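Local coordinates for regulatory Subunit of Protein Kinase A (cAMP-dependent) from Euglena gracilis (PDB 6RSX), which binds cyclic AMP at two tandem cyclic nucleotide-binding domains and probably regulates the catalytic subunit of protein kinase A, at residues A[32-37]-A[83-88]. Numbering follows the deposited sequence.
Sequences KARIEK and VIESGT
R34 of helix 29-39 grips E85 side-on in a two-bond salt bridge. NE of R34 donates to OE2 of E85 over 2.8 Å, at an N-H...O angle of 162°. NH2 of R34 reaches OE1 of E85 over 2.9 Å, about equally straight. Both oxygens are met on their syn side, and the guanidinium and carboxylate lie almost in one plane, 1° apart. The R34 chain runs extended from CG to NE and crosses the E85 side chain at about a right angle. CG of R34 is anti to its own N (chi1 -176°), which sends the extended chain out from the helix to the carboxylate.

This close pairing is the tight part of the contact. On the looser side the helix backbone is bridged by water. The water donates to O of R34 at 2.9 Å and to OE2 of E85 at 2.7 Å. OE2 has three donors: NE of R34, the water and NE1 of W137. NH1 of R135 lies close to NH2 of R34, like charges that E85, in a long, weak pair with R135, probably offsets.

E85 sits where the chain turns a corner after strand 80-84, and E85 and S86 form a classic beta bulge opposite R135. The contact thus ties the N-terminal helix to that corner of the first cyclic nucleotide-binding domain. With an alanine at R34, the carboxylate would lose both guanidinium bonds and would probably turn more freely, despite W137, the water and R135. With two charged bonds and W137 holding it, the carboxylate is likely to stay ionised and fixed in rotation.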
ATOM      1  N   LYS A  32      -1.544  23.043  -8.114  1.00 41.93           N
ATOM      2  CA  LYS A  32      -0.801  21.826  -8.398  1.00 37.67           C
ATOM      3  C   LYS A  32       0.119  21.484  -7.230  1.00 41.17           C
ATOM      4  O   LYS A  32       0.162  20.338  -6.776  1.00 37.25           O
ATOM      5  CB  LYS A  32      -0.005  21.981  -9.693  1.00 43.03           C
ATOM      6  CG  LYS A  32       0.978  20.841  -9.948  1.00 46.13           C
ATOM      7  CD  LYS A  32       1.641  20.920 -11.324  1.00 47.67           C
ATOM      8  CE  LYS A  32       2.862  19.981 -11.411  1.00 61.06           C
ATOM      9  NZ  LYS A  32       3.333  19.727 -12.799  1.00 63.52           N
ATOM     10  N   ALA A  33       0.829  22.482  -6.713  1.00 40.17           N
ATOM     11  CA  ALA A  33       1.757  22.202  -5.616  1.00 45.92           C
ATOM     12  C   ALA A  33       1.002  21.684  -4.403  1.00 43.49           C
ATOM     13  O   ALA A  33       1.423  20.716  -3.756  1.00 41.96           O
ATOM     14  CB  ALA A  33       2.564  23.455  -5.264  1.00 47.04           C
ATOM     15  N   ARG A  34      -0.123  22.316  -4.095  1.00 37.43           N
ATOM     16  CA  ARG A  34      -0.955  21.907  -2.976  1.00 40.51           C
ATOM     17  C   ARG A  34      -1.483  20.483  -3.142  1.00 41.92           C
ATOM     18  O   ARG A  34      -1.442  19.677  -2.202  1.00 40.42           O
ATOM     19  CB  ARG A  34      -2.096  22.901  -2.837  1.00 42.00           C
ATOM     20  CG  ARG A  34      -2.954  22.629  -1.677  1.00 39.22           C
ATOM     21  CD  ARG A  34      -3.953  23.755  -1.429  1.00 42.10           C
ATOM     22  NE  ARG A  34      -5.014  23.278  -0.538  1.00 43.10           N
ATOM     23  CZ  ARG A  34      -6.219  23.819  -0.454  1.00 43.00           C
ATOM     24  NH1 ARG A  34      -6.543  24.867  -1.226  1.00 48.15           N
ATOM     25  NH2 ARG A  34      -7.131  23.288   0.356  1.00 40.96           N
ATOM     26  N   ILE A  35      -1.995  20.147  -4.328  1.00 39.64           N
ATOM     27  CA  ILE A  35      -2.447  18.780  -4.553  1.00 37.71           C
ATOM     28  C   ILE A  35      -1.290  17.802  -4.431  1.00 39.76           C
ATOM     29  O   ILE A  35      -1.407  16.748  -3.779  1.00 40.13           O
ATOM     30  CB  ILE A  35      -3.159  18.687  -5.919  1.00 36.31           C
ATOM     31  CG1 ILE A  35      -4.453  19.470  -5.846  1.00 36.13           C
ATOM     32  CG2 ILE A  35      -3.401  17.237  -6.285  1.00 40.66           C
ATOM     33  CD1 ILE A  35      -5.073  19.751  -7.234  1.00 36.32           C
ATOM     34  N   GLU A  36      -0.137  18.143  -5.027  1.00 40.09           N
ATOM     35  CA  GLU A  36       1.031  17.275  -4.940  1.00 45.06           C
ATOM     36  C   GLU A  36       1.395  16.983  -3.491  1.00 39.97           C
ATOM     37  O   GLU A  36       1.739  15.845  -3.154  1.00 40.88           O
ATOM     38  CB  GLU A  36       2.224  17.906  -5.659  1.00 46.51           C
ATOM     39  CG  GLU A  36       2.080  18.006  -7.154  1.00 59.60           C
ATOM     40  CD  GLU A  36       3.276  18.684  -7.802  1.00 74.07           C
ATOM     41  OE1 GLU A  36       4.263  18.975  -7.088  1.00 81.36           O
ATOM     42  OE2 GLU A  36       3.227  18.929  -9.025  1.00 81.41           O
ATOM     43  N   LYS A  37       1.325  17.996  -2.623  1.00 38.23           N
ATOM     44  CA  LYS A  37       1.681  17.790  -1.210  1.00 39.85           C
ATOM     45  C   LYS A  37       0.765  16.762  -0.574  1.00 38.60           C
ATOM     46  O   LYS A  37       1.204  15.875   0.179  1.00 37.90           O
ATOM     47  CB  LYS A  37       1.575  19.112  -0.450  1.00 53.08           C
ATOM     48  CG  LYS A  37       2.881  19.880  -0.290  1.00 59.32           C
ATOM     49  CD  LYS A  37       2.611  21.381  -0.108  1.00 62.81           C
ATOM     50  CE  LYS A  37       1.758  21.661   1.124  1.00 64.74           C
ATOM     51  NZ  LYS A  37       2.434  21.396   2.434  1.00 56.14           N
ATOM     52  N   VAL A  83      -9.253  12.014  -1.506  1.00 26.64           N
ATOM     53  CA  VAL A  83      -8.008  11.933  -0.707  1.00 26.11           C
ATOM     54  C   VAL A  83      -8.095  12.949   0.424  1.00 27.61           C
ATOM     55  O   VAL A  83      -8.438  14.110   0.211  1.00 29.71           O
ATOM     56  CB  VAL A  83      -6.746  12.186  -1.568  1.00 33.68           C
ATOM     57  CG1 VAL A  83      -5.435  11.968  -0.738  1.00 31.74           C
ATOM     58  CG2 VAL A  83      -6.721  11.297  -2.813  1.00 35.71           C
ATOM     59  N   ILE A  84      -7.719  12.536   1.641  1.00 30.19           N
ATOM     60  CA  ILE A  84      -7.772  13.442   2.777  1.00 30.78           C
ATOM     61  C   ILE A  84      -6.592  14.413   2.708  1.00 29.92           C
ATOM     62  O   ILE A  84      -5.435  13.995   2.570  1.00 31.56           O
ATOM     63  CB  ILE A  84      -7.730  12.650   4.097  1.00 30.84           C
ATOM     64  CG1 ILE A  84      -8.996  11.766   4.224  1.00 30.53           C
ATOM     65  CG2 ILE A  84      -7.645  13.644   5.250  1.00 30.24           C
ATOM     66  CD1 ILE A  84      -9.009  10.853   5.499  1.00 31.88           C
ATOM     67  N   GLU A  85      -6.879  15.705   2.852  1.00 29.01           N
ATOM     68  CA  GLU A  85      -5.844  16.715   3.004  1.00 31.40           C
ATOM     69  C   GLU A  85      -5.592  17.021   4.483  1.00 31.70           C
ATOM     70  O   GLU A  85      -4.434  17.015   4.927  1.00 34.77           O
ATOM     71  CB  GLU A  85      -6.241  17.998   2.260  1.00 33.81           C
ATOM     72  CG  GLU A  85      -5.120  19.066   2.322  1.00 36.73           C
ATOM     73  CD  GLU A  85      -5.511  20.289   1.467  1.00 42.71           C
ATOM     74  OE1 GLU A  85      -6.685  20.727   1.546  1.00 42.18           O
ATOM     75  OE2 GLU A  85      -4.668  20.738   0.661  1.00 37.84           O
ATOM     76  N   SER A  86      -6.662  17.238   5.260  1.00 32.28           N
ATOM     77  CA  SER A  86      -6.576  17.546   6.697  1.00 33.13           C
ATOM     78  C   SER A  86      -7.641  16.767   7.444  1.00 32.70           C
ATOM     79  O   SER A  86      -8.729  16.505   6.912  1.00 29.68           O
ATOM     80  CB  SER A  86      -6.881  19.012   7.014  1.00 37.53           C
ATOM     81  OG  SER A  86      -6.323  19.902   6.096  1.00 43.57           O
ATOM     82  N   GLY A  87      -7.349  16.436   8.709  1.00 32.19           N
ATOM     83  CA  GLY A  87      -8.338  15.822   9.562  1.00 29.59           C
ATOM     84  C   GLY A  87      -8.249  14.316   9.501  1.00 27.82           C
ATOM     85  O   GLY A  87      -7.462  13.734   8.764  1.00 30.15           O
ATOM     86  N   THR A  88      -9.098  13.660  10.284  1.00 28.84           N
ATOM     87  CA  THR A  88      -9.187  12.208  10.246  1.00 30.09           C
ATOM     88  C   THR A  88     -10.657  11.815  10.041  1.00 29.77           C
ATOM     89  O   THR A  88     -11.571  12.573  10.365  1.00 31.60           O
ATOM     90  CB  THR A  88      -8.648  11.547  11.491  1.00 32.97           C
ATOM     91  OG1 THR A  88      -9.481  11.899  12.618  1.00 33.05           O
ATOM     92  CG2 THR A  88      -7.123  11.979  11.701  1.00 30.42           C
TER
HETATM   93  O   HOH W   1      -2.077  20.054   0.585  1.00 38.90           O